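Local coordinates for MUTM (fpg) protein (Thermus thermophilus, PDB 1EE8) that belongs to the MutM (Fpg) protein family, with an N-terminal domain, an H2TH domain and a zinc finger, at residues E5-T8 and T9-R12. Residues are numbered along the deposited sequence; the frame is centred on the assembly and turned at random.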
# COMPACT_ATOMS: atom_id res chain seq x y z
N GLU A 5 11.80 27.26 0.16
CA GLU A 5 11.59 26.59 -1.12
C GLU A 5 10.44 25.58 -1.05
O GLU A 5 9.62 25.49 -1.97
CB GLU A 5 12.86 25.87 -1.58
CG GLU A 5 14.03 26.79 -1.91
CD GLU A 5 14.55 27.54 -0.69
OE1 GLU A 5 14.86 28.75 -0.83
OE2 GLU A 5 14.65 26.93 0.39
N VAL A 6 10.39 24.82 0.04
CA VAL A 6 9.35 23.82 0.20
C VAL A 6 7.98 24.49 0.35
O VAL A 6 7.00 24.02 -0.22
CB VAL A 6 9.63 22.93 1.43
CG1 VAL A 6 8.55 21.86 1.57
CG2 VAL A 6 11.00 22.27 1.26
N GLU A 7 7.93 25.59 1.09
CA GLU A 7 6.68 26.31 1.28
C GLU A 7 6.22 26.87 -0.05
O GLU A 7 5.03 26.84 -0.37
CB GLU A 7 6.88 27.45 2.29
CG GLU A 7 5.61 28.24 2.62
CD GLU A 7 4.47 27.38 3.16
OE1 GLU A 7 4.72 26.50 4.01
OE2 GLU A 7 3.31 27.59 2.73
N THR A 8 7.16 27.39 -0.84
CA THR A 8 6.80 27.92 -2.15
C THR A 8 6.22 26.81 -3.01
O THR A 8 5.29 27.03 -3.78
CB THR A 8 8.02 28.54 -2.86
OG1 THR A 8 8.50 29.65 -2.08
CG2 THR A 8 7.64 29.04 -4.24
N THR A 9 6.78 25.61 -2.89
CA THR A 9 6.30 24.47 -3.65
C THR A 9 4.86 24.14 -3.21
O THR A 9 3.98 23.93 -4.04
CB THR A 9 7.22 23.25 -3.43
OG1 THR A 9 8.51 23.53 -3.99
CG2 THR A 9 6.65 22.00 -4.09
N ARG A 10 4.65 24.13 -1.90
CA ARG A 10 3.32 23.86 -1.34
C ARG A 10 2.31 24.84 -1.90
O ARG A 10 1.29 24.45 -2.45
CB ARG A 10 3.36 23.96 0.19
CG ARG A 10 1.99 24.04 0.85
CD ARG A 10 2.09 24.08 2.38
NE ARG A 10 0.77 24.22 3.00
CZ ARG A 10 0.16 25.38 3.22
NH1 ARG A 10 0.74 26.52 2.87
NH2 ARG A 10 -1.06 25.40 3.74
N ARG A 11 2.60 26.13 -1.76
CA ARG A 11 1.70 27.17 -2.26
C ARG A 11 1.46 27.10 -3.76
O ARG A 11 0.35 27.33 -4.22
CB ARG A 11 2.23 28.55 -1.87
CG ARG A 11 2.31 28.73 -0.35
CD ARG A 11 2.84 30.09 0.06
NE ARG A 11 2.84 30.20 1.52
CZ ARG A 11 2.97 31.34 2.19
NH1 ARG A 11 3.12 32.48 1.54
NH2 ARG A 11 2.94 31.33 3.51
N ARG A 12 2.49 26.78 -4.53
CA ARG A 12 2.33 26.69 -5.98
C ARG A 12 1.50 25.49 -6.41
O ARG A 12 0.69 25.57 -7.32
CB ARG A 12 3.69 26.64 -6.67
CG ARG A 12 4.52 27.89 -6.52
CD ARG A 12 3.82 29.10 -7.13
NE ARG A 12 4.66 30.28 -7.08
CZ ARG A 12 4.38 31.43 -7.69
NH1 ARG A 12 3.27 31.55 -8.40
NH2 ARG A 12 5.22 32.46 -7.60
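E7 OE2 accepts from two arginines at once, R10 NH1 at 2.8 Å and R11 NE at 2.9 Å, both as salt bridges. R10 NH1 takes the syn lone pair of OE2, on the side of OE1, while R11 NE comes from the anti side, somewhat out of the carboxylate plane. The groups are also turned differently, since the carboxylate plane makes 77° with the guanidinium of R11 and a smaller angle with that of R10. The R11 bond is the straighter, the R10 bond having only 133° at its hydrogen. With CG anti to the backbone N (chi1 -177°) and a bend at chi2, the E7 chain carries its carboxylate forward along the helix, to the side of R10 and R11. OE1 is satisfied by R49 of strand 42-50, and such a cluster of positive charge would probably keep E7 ionised. R10 NE makes a weak hydrogen bond to V47 O, and the E5 carboxylate is held by Y163 OH and S207 N at OE1 and by E2 N at OE2.

In the backbone of the same turns, the main-chain donors of T9, R10, R11 and R12 are each taken by the carbonyl four residues earlier; R11 N to E7 O is 2.9 Å and almost straight. T9 OG1 lies 3.0 Å from E5 O. T8 OG1 is bonded to P4 O, and T8 CG2 lies 4.0 Å from R12 CG. The arrangement is an i to i+3 and i to i+4 salt-bridge network on an alpha-helix, here helix 3-17 of the Fpg N-terminal domain.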